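Local structure of o-succinylbenzoate synthase (Synechococcus elongatus, 2OZT) at residues E56-C65 / I80-F91. The protein converts 2-succinyl-6-hydroxy-2,4-cyclohexadiene-1-carboxylate to 2-succinylbenzoate, a metal-dependent dehydration on the route to phylloquinone. Numbering follows the deposited sequence.
Sequences ETLNADIALC and IPEALPAAQFGF
The phenyl ring of F91 meets C65 at its edge: SG lies 5.2 Å from the ring centroid and 77° off the ring normal, a sulfur-aromatic contact. L64 CD2 reaches the same ring obliquely, at CE2, while W5 packs against F91 edge-to-face. The second flat group, the carboxylate of E56, meets the start of helix 85-91 with both oxygens on their syn lone pairs. A86 N donates to E56 OE1 at 2.8 Å and A87 N to E56 OE2 at 3.1 Å, a two-pronged grip that fixes the rotation of the group. E56 OE2 and D61 OD1 are only 2.5 Å apart, so one of the two acids probably holds a proton. An extended chain, with CG anti to the backbone N (chi1 178°), carries the carboxylate this far, crossing L84 at about a right angle. With an alanine here in place of E56, the amides of A86 and A87 would probably lose these acceptors, and a gap would probably open beside L84. Farther along, L64 CD2 rests against both A87 CB (3.6 Å) and I80 CG2 (3.8 Å); its CD1 reaches P81 CD. L84 fits against helix 58-65 with both methyls, CD1 by L64 CB and CD2 by A60 CB (3.8 Å). The helix axes approach to 10.1 Å and cross at -50°, with small A60 and A87 at the interface. Both helices belong to the enolase-type N-terminal domain, whose antiparallel sheet backs them: C65 packs on W7 of strand 3-20, F91 on L33 of strand 23-36, and both D61 and F91 on I47 of strand 42-47.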
loop_
_atom_site.group_PDB
_atom_site.type_symbol
_atom_site.label_atom_id
_atom_site.label_comp_id
_atom_site.label_asym_id
_atom_site.label_seq_id
_atom_site.Cartn_x
_atom_site.Cartn_y
_atom_site.Cartn_z
ATOM N N GLU A 56 -4.768 -1.057 -14.495
ATOM C CA GLU A 56 -6.193 -0.795 -14.243
ATOM C C GLU A 56 -6.436 0.711 -14.195
ATOM O O GLU A 56 -5.662 1.481 -13.575
ATOM C CB GLU A 56 -6.586 -1.420 -12.897
ATOM C CG GLU A 56 -8.031 -1.164 -12.496
ATOM C CD GLU A 56 -8.381 -1.965 -11.228
ATOM O OE1 GLU A 56 -7.440 -2.245 -10.453
ATOM O OE2 GLU A 56 -9.589 -2.252 -10.994
ATOM N N THR A 57 -7.506 1.141 -14.862
ATOM C CA THR A 57 -7.908 2.552 -14.825
ATOM C C THR A 57 -9.292 2.696 -14.205
ATOM O O THR A 57 -10.110 1.802 -14.284
ATOM C CB THR A 57 -7.965 3.182 -16.243
ATOM O OG1 THR A 57 -8.989 2.526 -17.010
ATOM C CG2 THR A 57 -6.575 3.064 -16.941
ATOM N N LEU A 58 -9.535 3.843 -13.594
ATOM C CA LEU A 58 -10.835 4.102 -13.031
ATOM C C LEU A 58 -11.872 4.022 -14.142
ATOM O O LEU A 58 -12.996 3.520 -13.928
ATOM C CB LEU A 58 -10.868 5.460 -12.361
ATOM C CG LEU A 58 -12.184 5.771 -11.649
ATOM C CD1 LEU A 58 -12.463 4.736 -10.546
ATOM C CD2 LEU A 58 -12.174 7.187 -11.073
ATOM N N ASN A 59 -11.568 4.516 -15.335
ATOM C CA ASN A 59 -12.570 4.399 -16.424
ATOM C C ASN A 59 -12.965 2.976 -16.722
ATOM O O ASN A 59 -14.160 2.685 -16.993
ATOM C CB ASN A 59 -12.045 5.079 -17.694
ATOM C CG ASN A 59 -12.048 6.584 -17.579
ATOM O OD1 ASN A 59 -12.556 7.167 -16.620
ATOM N ND2 ASN A 59 -11.415 7.240 -18.566
ATOM N N ALA A 60 -12.025 2.056 -16.644
ATOM C CA ALA A 60 -12.348 0.659 -16.878
ATOM C C ALA A 60 -13.212 0.087 -15.736
ATOM O O ALA A 60 -14.109 -0.751 -15.965
ATOM C CB ALA A 60 -11.042 -0.154 -17.028
ATOM N N ASP A 61 -12.967 0.518 -14.499
ATOM C CA ASP A 61 -13.772 0.085 -13.353
ATOM C C ASP A 61 -15.208 0.627 -13.493
ATOM O O ASP A 61 -16.207 -0.050 -13.133
ATOM C CB ASP A 61 -13.175 0.611 -12.060
ATOM C CG ASP A 61 -11.828 -0.037 -11.728
ATOM O OD1 ASP A 61 -11.627 -1.230 -12.050
ATOM O OD2 ASP A 61 -11.013 0.655 -11.100
ATOM N N ILE A 62 -15.324 1.854 -14.011
ATOM C CA ILE A 62 -16.651 2.476 -14.212
ATOM C C ILE A 62 -17.428 1.676 -15.249
ATOM O O ILE A 62 -18.621 1.338 -15.041
ATOM C CB ILE A 62 -16.542 3.989 -14.636
ATOM C CG1 ILE A 62 -16.109 4.830 -13.445
ATOM C CG2 ILE A 62 -17.935 4.512 -15.092
ATOM C CD1 ILE A 62 -15.518 6.175 -13.840
ATOM N N ALA A 63 -16.767 1.323 -16.338
ATOM C CA ALA A 63 -17.406 0.518 -17.378
ATOM C C ALA A 63 -17.880 -0.817 -16.780
ATOM O O ALA A 63 -18.999 -1.263 -17.029
ATOM C CB ALA A 63 -16.476 0.287 -18.522
ATOM N N LEU A 64 -17.037 -1.450 -15.967
ATOM C CA LEU A 64 -17.418 -2.668 -15.262
ATOM C C LEU A 64 -18.667 -2.444 -14.450
ATOM O O LEU A 64 -19.625 -3.245 -14.552
ATOM C CB LEU A 64 -16.295 -3.088 -14.294
ATOM C CG LEU A 64 -16.716 -4.297 -13.446
ATOM C CD1 LEU A 64 -16.778 -5.618 -14.237
ATOM C CD2 LEU A 64 -15.876 -4.388 -12.190
ATOM N N CYS A 65 -18.713 -1.381 -13.645
ATOM C CA CYS A 65 -19.886 -1.124 -12.817
ATOM C C CYS A 65 -21.137 -0.983 -13.676
ATOM O O CYS A 65 -22.208 -1.414 -13.276
ATOM C CB CYS A 65 -19.708 0.117 -11.948
ATOM S SG CYS A 65 -18.541 -0.243 -10.593
ATOM N N ILE A 80 -15.924 -10.648 -12.569
ATOM C CA ILE A 80 -15.075 -9.441 -12.620
ATOM C C ILE A 80 -13.676 -9.804 -13.147
ATOM O O ILE A 80 -13.038 -10.703 -12.601
ATOM C CB ILE A 80 -14.983 -8.731 -11.257
ATOM C CG1 ILE A 80 -16.369 -8.240 -10.825
ATOM C CG2 ILE A 80 -13.969 -7.523 -11.359
ATOM C CD1 ILE A 80 -16.476 -7.889 -9.336
ATOM N N PRO A 81 -13.204 -9.140 -14.233
ATOM C CA PRO A 81 -11.896 -9.504 -14.808
ATOM C C PRO A 81 -10.739 -9.414 -13.815
ATOM O O PRO A 81 -10.683 -8.480 -13.011
ATOM C CB PRO A 81 -11.719 -8.472 -15.941
ATOM C CG PRO A 81 -13.109 -8.063 -16.314
ATOM C CD PRO A 81 -13.892 -8.106 -15.035
ATOM N N GLU A 82 -9.818 -10.372 -13.869
ATOM C CA GLU A 82 -8.590 -10.328 -13.095
ATOM C C GLU A 82 -7.799 -9.077 -13.414
ATOM O O GLU A 82 -6.966 -8.641 -12.601
ATOM C CB GLU A 82 -7.734 -11.586 -13.382
ATOM C CG GLU A 82 -6.305 -11.554 -12.806
ATOM C CD GLU A 82 -5.549 -12.863 -13.003
ATOM O OE1 GLU A 82 -6.191 -13.935 -13.050
ATOM O OE2 GLU A 82 -4.305 -12.820 -13.101
ATOM N N ALA A 83 -8.042 -8.487 -14.590
ATOM C CA ALA A 83 -7.316 -7.278 -14.986
ATOM C C ALA A 83 -7.809 -6.035 -14.224
ATOM O O ALA A 83 -7.264 -4.954 -14.383
ATOM C CB ALA A 83 -7.426 -7.052 -16.494
ATOM N N LEU A 84 -8.857 -6.193 -13.415
ATOM C CA LEU A 84 -9.377 -5.063 -12.606
ATOM C C LEU A 84 -9.291 -5.403 -11.097
ATOM O O LEU A 84 -10.318 -5.584 -10.413
ATOM C CB LEU A 84 -10.834 -4.787 -12.967
ATOM C CG LEU A 84 -11.108 -4.472 -14.449
ATOM C CD1 LEU A 84 -12.635 -4.347 -14.699
ATOM C CD2 LEU A 84 -10.347 -3.224 -14.902
ATOM N N PRO A 85 -8.074 -5.525 -10.568
ATOM C CA PRO A 85 -7.942 -5.982 -9.170
ATOM C C PRO A 85 -8.499 -5.031 -8.126
ATOM O O PRO A 85 -9.012 -5.495 -7.103
ATOM C CB PRO A 85 -6.431 -6.153 -8.981
ATOM C CG PRO A 85 -5.805 -5.293 -10.059
ATOM C CD PRO A 85 -6.778 -5.341 -11.240
ATOM N N ALA A 86 -8.432 -3.715 -8.348
ATOM C CA ALA A 86 -9.096 -2.803 -7.392
ATOM C C ALA A 86 -10.624 -3.020 -7.359
ATOM O O ALA A 86 -11.225 -2.924 -6.294
ATOM C CB ALA A 86 -8.713 -1.321 -7.682
ATOM N N ALA A 87 -11.203 -3.286 -8.535
ATOM C CA ALA A 87 -12.640 -3.633 -8.566
ATOM C C ALA A 87 -12.913 -4.932 -7.814
ATOM O O ALA A 87 -13.902 -4.996 -7.062
ATOM C CB ALA A 87 -13.122 -3.724 -10.011
ATOM N N GLN A 88 -12.072 -5.952 -8.005
ATOM C CA GLN A 88 -12.183 -7.187 -7.222
ATOM C C GLN A 88 -12.149 -6.884 -5.719
ATOM O O GLN A 88 -12.966 -7.405 -4.937
ATOM C CB GLN A 88 -11.100 -8.197 -7.571
ATOM C CG GLN A 88 -11.076 -8.698 -9.023
ATOM C CD GLN A 88 -9.893 -9.648 -9.254
ATOM O OE1 GLN A 88 -8.718 -9.300 -9.010
ATOM N NE2 GLN A 88 -10.196 -10.834 -9.778
ATOM N N PHE A 89 -11.217 -6.050 -5.277
ATOM C CA PHE A 89 -11.145 -5.692 -3.857
ATOM C C PHE A 89 -12.411 -4.984 -3.416
ATOM O O PHE A 89 -13.011 -5.319 -2.368
ATOM C CB PHE A 89 -9.933 -4.762 -3.614
ATOM C CG PHE A 89 -9.958 -4.050 -2.287
ATOM C CD1 PHE A 89 -9.447 -4.635 -1.145
ATOM C CD2 PHE A 89 -10.535 -2.773 -2.162
ATOM C CE1 PHE A 89 -9.425 -3.974 0.071
ATOM C CE2 PHE A 89 -10.541 -2.104 -0.930
ATOM C CZ PHE A 89 -9.988 -2.696 0.195
ATOM N N GLY A 90 -12.854 -4.014 -4.218
ATOM C CA GLY A 90 -14.039 -3.256 -3.796
ATOM C C GLY A 90 -15.293 -4.106 -3.657
ATOM O O GLY A 90 -15.991 -3.994 -2.629
ATOM N N PHE A 91 -15.546 -4.938 -4.665
ATOM C CA PHE A 91 -16.753 -5.772 -4.584
ATOM C C PHE A 91 -16.625 -6.822 -3.499
ATOM O O PHE A 91 -17.587 -7.059 -2.787
ATOM C CB PHE A 91 -17.052 -6.384 -5.924
ATOM C CG PHE A 91 -17.788 -5.441 -6.849
ATOM C CD1 PHE A 91 -19.187 -5.269 -6.684
ATOM C CD2 PHE A 91 -17.098 -4.664 -7.799
ATOM C CE1 PHE A 91 -19.901 -4.395 -7.524
ATOM C CE2 PHE A 91 -17.785 -3.771 -8.615
ATOM C CZ PHE A 91 -19.181 -3.653 -8.476
#